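Local coordinates for large ribosomal subunit protein uL10 (PDB 1ZAV) that forms part of the ribosomal stalk, binding large-subunit rRNA and L7/L12 dimers and probably helping the ribosome engage GTP-bound translation factors, at residues Gly52-Leu63 with Leu79-Glu90. Residues are numbered along the deposited sequence; the frame is centred on the assembly and turned at random. Where two conformers were deposited one is given.
Sequences GARFRVVKNTLL and LKGPTAVLYVTE
Arg56 and Val85 exchange two backbone hydrogen bonds, the shorter running 2.7 Å from Val85 N to Arg56 O. Arg54 and Tyr87 form the next such pair. Thr89 N gives a further bond to Gly52 O, also 2.7 Å. Strands 53-58 and 83-88 are thus antiparallel neighbours, with 53-58 at one edge of the sheet within this chain. Beyond the strands, Asn60 ND2 makes a weak bond to Gly81 O, but the turn of this amide is doubtful, since Asn60 OD1 lies 2.8 Å from Leu79 O, another acceptor. Gly81 O also accepts from Thr83 OG1, which helps pin the turn before strand 83-88.

On the face carrying Arg54, Arg56, Val85 and Tyr87, the Tyr87 ring turns towards Arg54, its CG between backbone N and carbonyl carbon (chi1 60°). Arg54 CB lies over the ring face, 3.9 Å from the Tyr87 centroid, in a CH-pi contact. Arg56 NE sits at the ring edge, with the guanidinium plane 82° from the ring. With an alanine at Tyr87, Arg54 CB would probably lose its aromatic cover and Arg56 be freer to turn. On the Val85 side, Leu63 CD1 presses tightly on Leu79 CD2 (3.5 Å), tying helix 60-69 to the segment leading into strand 83-88.

On the face of Phe55, Ala84 and Leu86, Phe55 CZ meets Ala84 CB at 3.5 Å, while Leu86 CB lies at the ring edge; helix 35-49 also packs on Phe55. Main-chain bonds therefore set the register, while the Phe55 face is apolar and the Tyr87 face sets an aromatic ring against arginine side chains.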
ATOM      1  N   GLY A  52      -2.392 -12.805 -28.458  1.00 45.32           N
ATOM      2  CA  GLY A  52      -2.239 -11.471 -27.901  1.00 42.90           C
ATOM      3  C   GLY A  52      -0.842 -11.123 -27.441  1.00 42.56           C
ATOM      4  O   GLY A  52      -0.579  -9.999 -27.024  1.00 41.09           O
ATOM      5  N   ALA A  53       0.055 -12.093 -27.511  1.00 41.08           N
ATOM      6  CA  ALA A  53       1.436 -11.874 -27.109  1.00 42.94           C
ATOM      7  C   ALA A  53       2.351 -12.608 -28.072  1.00 43.32           C
ATOM      8  O   ALA A  53       1.995 -13.669 -28.597  1.00 41.76           O
ATOM      9  CB  ALA A  53       1.657 -12.377 -25.679  1.00 41.58           C
ATOM     10  N   ARG A  54       3.531 -12.041 -28.297  1.00 41.61           N
ATOM     11  CA  ARG A  54       4.518 -12.633 -29.189  1.00 42.98           C
ATOM     12  C   ARG A  54       5.904 -12.528 -28.580  1.00 42.90           C
ATOM     13  O   ARG A  54       6.169 -11.604 -27.822  1.00 40.38           O
ATOM     14  CB  ARG A  54       4.526 -11.897 -30.534  1.00 47.17           C
ATOM     15  CG  ARG A  54       3.279 -12.104 -31.352  1.00 52.36           C
ATOM     16  CD  ARG A  54       3.146 -13.577 -31.687  1.00 57.38           C
ATOM     17  NE  ARG A  54       1.864 -13.896 -32.296  1.00 60.33           N
ATOM     18  CZ  ARG A  54       1.462 -13.440 -33.475  1.00 63.64           C
ATOM     19  NH1 ARG A  54       2.250 -12.633 -34.180  1.00 66.36           N
ATOM     20  NH2 ARG A  54       0.278 -13.802 -33.950  1.00 62.79           N
ATOM     21  N   PHE A  55       6.767 -13.491 -28.896  1.00 41.19           N
ATOM     22  CA  PHE A  55       8.153 -13.478 -28.439  1.00 43.39           C
ATOM     23  C   PHE A  55       8.981 -13.797 -29.674  1.00 45.31           C
ATOM     24  O   PHE A  55       8.967 -14.930 -30.162  1.00 43.68           O
ATOM     25  CB  PHE A  55       8.435 -14.538 -27.357  1.00 40.17           C
ATOM     26  CG  PHE A  55       9.820 -14.432 -26.772  1.00 41.03           C
ATOM     27  CD1 PHE A  55      10.177 -13.325 -26.001  1.00 39.40           C
ATOM     28  CD2 PHE A  55      10.786 -15.402 -27.039  1.00 39.02           C
ATOM     29  CE1 PHE A  55      11.478 -13.181 -25.506  1.00 39.04           C
ATOM     30  CE2 PHE A  55      12.090 -15.272 -26.551  1.00 41.55           C
ATOM     31  CZ  PHE A  55      12.439 -14.153 -25.780  1.00 41.89           C
ATOM     32  N   ARG A  56       9.698 -12.798 -30.183  1.00 46.39           N
ATOM     33  CA  ARG A  56      10.512 -12.987 -31.376  1.00 49.62           C
ATOM     34  C   ARG A  56      11.906 -12.376 -31.273  1.00 50.96           C
ATOM     35  O   ARG A  56      12.080 -11.285 -30.727  1.00 48.43           O
ATOM     36  CB  ARG A  56       9.819 -12.371 -32.595  1.00 52.32           C
ATOM     37  CG  ARG A  56       8.456 -12.941 -32.931  1.00 57.46           C
ATOM     38  CD  ARG A  56       8.014 -12.481 -34.321  1.00 60.53           C
ATOM     39  NE  ARG A  56       7.825 -11.034 -34.407  1.00 63.45           N
ATOM     40  CZ  ARG A  56       7.565 -10.378 -35.538  1.00 64.40           C
ATOM     41  NH1 ARG A  56       7.467 -11.040 -36.686  1.00 65.53           N
ATOM     42  NH2 ARG A  56       7.389  -9.063 -35.524  1.00 62.39           N
ATOM     43  N   VAL A  57      12.895 -13.094 -31.794  1.00 52.92           N
ATOM     44  CA  VAL A  57      14.265 -12.596 -31.810  1.00 55.90           C
ATOM     45  C   VAL A  57      14.278 -11.643 -32.993  1.00 56.51           C
ATOM     46  O   VAL A  57      13.909 -12.026 -34.105  1.00 55.62           O
ATOM     47  CB  VAL A  57      15.286 -13.722 -32.066  1.00 57.29           C
ATOM     48  CG1 VAL A  57      16.677 -13.122 -32.267  1.00 58.15           C
ATOM     49  CG2 VAL A  57      15.296 -14.695 -30.885  1.00 58.62           C
ATOM     50  N   VAL A  58      14.682 -10.399 -32.755  1.00 58.18           N
ATOM     51  CA  VAL A  58      14.705  -9.404 -33.821  1.00 59.62           C
ATOM     52  C   VAL A  58      15.997  -8.596 -33.848  1.00 60.11           C
ATOM     53  O   VAL A  58      16.467  -8.104 -32.820  1.00 60.40           O
ATOM     54  CB  VAL A  58      13.517  -8.425 -33.693  1.00 59.15           C
ATOM     55  CG1 VAL A  58      13.520  -7.441 -34.864  1.00 60.18           C
ATOM     56  CG2 VAL A  58      12.211  -9.198 -33.652  1.00 60.28           C
ATOM     57  N   LYS A  59      16.563  -8.471 -35.041  1.00 61.29           N
ATOM     58  CA  LYS A  59      17.790  -7.715 -35.244  1.00 63.15           C
ATOM     59  C   LYS A  59      17.660  -6.307 -34.661  1.00 61.96           C
ATOM     60  O   LYS A  59      16.627  -5.655 -34.806  1.00 62.67           O
ATOM     61  CB  LYS A  59      18.093  -7.630 -36.738  1.00 65.50           C
ATOM     62  CG  LYS A  59      16.915  -7.137 -37.564  1.00 67.64           C
ATOM     63  CD  LYS A  59      17.311  -6.841 -38.998  1.00 70.94           C
ATOM     64  CE  LYS A  59      18.355  -5.733 -39.066  1.00 72.49           C
ATOM     65  NZ  LYS A  59      19.684  -6.170 -38.543  1.00 74.81           N
ATOM     66  N   ASN A  60      18.720  -5.849 -34.004  1.00 62.16           N
ATOM     67  CA  ASN A  60      18.750  -4.529 -33.385  1.00 61.20           C
ATOM     68  C   ASN A  60      18.380  -3.383 -34.321  1.00 60.15           C
ATOM     69  O   ASN A  60      17.536  -2.553 -33.990  1.00 58.74           O
ATOM     70  CB  ASN A  60      20.138  -4.266 -32.798  1.00 62.71           C
ATOM     71  CG  ASN A  60      20.469  -5.203 -31.661  1.00 64.25           C
ATOM     72  OD1 ASN A  60      19.751  -5.258 -30.665  1.00 63.86           O
ATOM     73  ND2 ASN A  60      21.560  -5.951 -31.804  1.00 65.13           N
ATOM     74  N   THR A  61      19.021  -3.332 -35.483  1.00 59.61           N
ATOM     75  CA  THR A  61      18.762  -2.267 -36.444  1.00 59.42           C
ATOM     76  C   THR A  61      17.266  -2.110 -36.708  1.00 58.59           C
ATOM     77  O   THR A  61      16.744  -0.999 -36.682  1.00 58.16           O
ATOM     78  CB  THR A  61      19.506  -2.527 -37.774  1.00 61.19           C
ATOM     79  OG1 THR A  61      20.920  -2.564 -37.532  1.00 61.77           O
ATOM     80  CG2 THR A  61      19.205  -1.420 -38.783  1.00 61.62           C
ATOM     81  N   LEU A  62      16.584  -3.226 -36.949  1.00 57.80           N
ATOM     82  CA  LEU A  62      15.141  -3.227 -37.200  1.00 57.82           C
ATOM     83  C   LEU A  62      14.385  -2.678 -35.988  1.00 55.78           C
ATOM     84  O   LEU A  62      13.494  -1.840 -36.125  1.00 55.23           O
ATOM     85  CB  LEU A  62      14.665  -4.654 -37.480  1.00 59.88           C
ATOM     86  CG  LEU A  62      13.331  -4.909 -38.191  1.00 62.04           C
ATOM     87  CD1 LEU A  62      13.094  -6.414 -38.210  1.00 61.87           C
ATOM     88  CD2 LEU A  62      12.174  -4.204 -37.502  1.00 63.12           C
ATOM     89  N   LEU A  63      14.727  -3.179 -34.803  1.00 53.81           N
ATOM     90  CA  LEU A  63      14.085  -2.728 -33.572  1.00 50.72           C
ATOM     91  C   LEU A  63      14.254  -1.225 -33.394  1.00 48.62           C
ATOM     92  O   LEU A  63      13.300  -0.510 -33.087  1.00 46.38           O
ATOM     93  CB  LEU A  63      14.689  -3.441 -32.360  1.00 51.03           C
ATOM     94  CG  LEU A  63      14.266  -4.894 -32.142  1.00 49.23           C
ATOM     95  CD1 LEU A  63      14.882  -5.419 -30.857  1.00 48.69           C
ATOM     96  CD2 LEU A  63      12.751  -4.971 -32.071  1.00 48.51           C
ATOM     97  N   LEU A  79      19.111  -2.368 -26.675  1.00 55.14           N
ATOM     98  CA  LEU A  79      19.444  -3.047 -27.924  1.00 57.96           C
ATOM     99  C   LEU A  79      20.911  -3.395 -28.142  1.00 59.52           C
ATOM    100  O   LEU A  79      21.370  -3.485 -29.281  1.00 58.86           O
ATOM    101  CB  LEU A  79      18.948  -2.210 -29.106  1.00 57.07           C
ATOM    102  CG  LEU A  79      17.481  -1.790 -29.041  1.00 58.93           C
ATOM    103  CD1 LEU A  79      17.155  -0.921 -30.251  1.00 58.61           C
ATOM    104  CD2 LEU A  79      16.583  -3.025 -28.993  1.00 58.28           C
ATOM    105  N   LYS A  80      21.645  -3.602 -27.058  1.00 62.27           N
ATOM    106  CA  LYS A  80      23.054  -3.944 -27.165  1.00 64.80           C
ATOM    107  C   LYS A  80      23.227  -5.448 -27.337  1.00 65.74           C
ATOM    108  O   LYS A  80      23.123  -6.210 -26.375  1.00 66.57           O
ATOM    109  CB  LYS A  80      23.809  -3.458 -25.921  1.00 65.65           C
ATOM    110  CG  LYS A  80      23.885  -1.937 -25.798  1.00 67.58           C
ATOM    111  CD  LYS A  80      24.629  -1.324 -26.982  1.00 68.93           C
ATOM    112  CE  LYS A  80      24.857   0.176 -26.808  1.00 71.25           C
ATOM    113  NZ  LYS A  80      23.598   0.973 -26.807  1.00 71.66           N
ATOM    114  N   GLY A  81      23.480  -5.865 -28.577  1.00 66.12           N
ATOM    115  CA  GLY A  81      23.669  -7.273 -28.876  1.00 66.35           C
ATOM    116  C   GLY A  81      22.378  -7.920 -29.336  1.00 66.40           C
ATOM    117  O   GLY A  81      21.323  -7.286 -29.274  1.00 67.53           O
ATOM    118  N   PRO A  82      22.420  -9.177 -29.812  1.00 65.82           N
ATOM    119  CA  PRO A  82      21.202  -9.861 -30.269  1.00 65.02           C
ATOM    120  C   PRO A  82      20.118  -9.781 -29.196  1.00 61.55           C
ATOM    121  O   PRO A  82      20.334 -10.172 -28.046  1.00 62.33           O
ATOM    122  CB  PRO A  82      21.682 -11.290 -30.538  1.00 66.29           C
ATOM    123  CG  PRO A  82      22.898 -11.424 -29.656  1.00 66.97           C
ATOM    124  CD  PRO A  82      23.571 -10.095 -29.818  1.00 66.66           C
ATOM    125  N   THR A  83      18.957  -9.265 -29.577  1.00 58.55           N
ATOM    126  CA  THR A  83      17.868  -9.085 -28.629  1.00 54.72           C
ATOM    127  C   THR A  83      16.524  -9.597 -29.112  1.00 53.14           C
ATOM    128  O   THR A  83      16.112  -9.341 -30.242  1.00 55.15           O
ATOM    129  CB  THR A  83      17.713  -7.599 -28.278  1.00 54.32           C
ATOM    130  OG1 THR A  83      18.988  -7.063 -27.900  1.00 53.80           O
ATOM    131  CG2 THR A  83      16.731  -7.423 -27.130  1.00 53.20           C
ATOM    132  N   ALA A  84      15.842 -10.331 -28.243  1.00 49.31           N
ATOM    133  CA  ALA A  84      14.528 -10.858 -28.566  1.00 46.69           C
ATOM    134  C   ALA A  84      13.548  -9.876 -27.955  1.00 44.56           C
ATOM    135  O   ALA A  84      13.892  -9.145 -27.020  1.00 43.85           O
ATOM    136  CB  ALA A  84      14.347 -12.244 -27.957  1.00 46.91           C
ATOM    137  N   VAL A  85      12.326  -9.850 -28.467  1.00 40.77           N
ATOM    138  CA  VAL A  85      11.349  -8.921 -27.949  1.00 39.40           C
ATOM    139  C   VAL A  85      10.023  -9.588 -27.601  1.00 39.54           C
ATOM    140  O   VAL A  85       9.457 -10.337 -28.399  1.00 41.44           O
ATOM    141  CB  VAL A  85      11.123  -7.759 -28.973  1.00 38.48           C
ATOM    142  CG1 VAL A  85      10.441  -8.266 -30.226  1.00 35.76           C
ATOM    143  CG2 VAL A  85      10.320  -6.681 -28.353  1.00 41.81           C
ATOM    144  N   LEU A  86       9.541  -9.307 -26.397  0.50 41.06           N
ATOM    145  CA  LEU A  86       8.281  -9.852 -25.905  0.50 40.62           C
ATOM    146  C   LEU A  86       7.281  -8.708 -25.879  0.50 40.15           C
ATOM    147  O   LEU A  86       7.482  -7.726 -25.168  0.50 41.25           O
ATOM    148  CB  LEU A  86       8.476 -10.409 -24.489  0.50 41.77           C
ATOM    149  CG  LEU A  86       7.329 -11.081 -23.729  0.50 43.70           C
ATOM    150  CD1 LEU A  86       7.858 -11.597 -22.393  0.50 44.33           C
ATOM    151  CD2 LEU A  86       6.195 -10.104 -23.494  0.50 42.41           C
ATOM    152  N   TYR A  87       6.207  -8.811 -26.653  1.00 37.25           N
ATOM    153  CA  TYR A  87       5.226  -7.742 -26.649  1.00 37.87           C
ATOM    154  C   TYR A  87       3.808  -8.249 -26.556  1.00 37.78           C
ATOM    155  O   TYR A  87       3.518  -9.384 -26.943  1.00 39.50           O
ATOM    156  CB  TYR A  87       5.418  -6.818 -27.866  1.00 38.84           C
ATOM    157  CG  TYR A  87       5.298  -7.485 -29.211  1.00 39.93           C
ATOM    158  CD1 TYR A  87       4.054  -7.799 -29.748  1.00 42.89           C
ATOM    159  CD2 TYR A  87       6.430  -7.766 -29.966  1.00 42.86           C
ATOM    160  CE1 TYR A  87       3.940  -8.371 -31.011  1.00 43.43           C
ATOM    161  CE2 TYR A  87       6.330  -8.339 -31.229  1.00 44.00           C
ATOM    162  CZ  TYR A  87       5.082  -8.634 -31.744  1.00 44.44           C
ATOM    163  OH  TYR A  87       4.989  -9.181 -32.997  1.00 46.45           O
ATOM    164  N   VAL A  88       2.941  -7.408 -25.998  1.00 37.89           N
ATOM    165  CA  VAL A  88       1.536  -7.733 -25.815  1.00 39.53           C
ATOM    166  C   VAL A  88       0.661  -6.756 -26.584  1.00 41.24           C
ATOM    167  O   VAL A  88       0.820  -5.540 -26.465  1.00 37.23           O
ATOM    168  CB  VAL A  88       1.143  -7.686 -24.319  1.00 40.89           C
ATOM    169  CG1 VAL A  88      -0.364  -7.890 -24.160  1.00 38.50           C
ATOM    170  CG2 VAL A  88       1.906  -8.768 -23.550  1.00 37.41           C
ATOM    171  N   THR A  89      -0.262  -7.291 -27.378  1.00 41.34           N
ATOM    172  CA  THR A  89      -1.160  -6.448 -28.151  1.00 43.29           C
ATOM    173  C   THR A  89      -2.590  -6.553 -27.627  1.00 43.57           C
ATOM    174  O   THR A  89      -3.414  -5.672 -27.880  1.00 44.06           O
ATOM    175  CB  THR A  89      -1.124  -6.816 -29.661  1.00 44.51           C
ATOM    176  OG1 THR A  89      -1.275  -8.229 -29.820  1.00 42.09           O
ATOM    177  CG2 THR A  89       0.199  -6.385 -30.282  1.00 45.81           C
ATOM    178  N   GLU A  90      -2.884  -7.627 -26.899  1.00 41.14           N
ATOM    179  CA  GLU A  90      -4.214  -7.804 -26.339  1.00 44.17           C
ATOM    180  C   GLU A  90      -4.152  -8.540 -25.009  1.00 42.70           C
ATOM    181  O   GLU A  90      -3.478  -9.559 -24.897  1.00 43.72           O
ATOM    182  CB  GLU A  90      -5.129  -8.571 -27.299  1.00 44.34           C
ATOM    183  CG  GLU A  90      -6.588  -8.465 -26.872  1.00 50.86           C
ATOM    184  CD  GLU A  90      -7.542  -9.288 -27.719  1.00 53.88           C
ATOM    185  OE1 GLU A  90      -8.764  -9.102 -27.554  1.00 55.33           O
ATOM    186  OE2 GLU A  90      -7.082 -10.116 -28.535  1.00 55.28           O
TER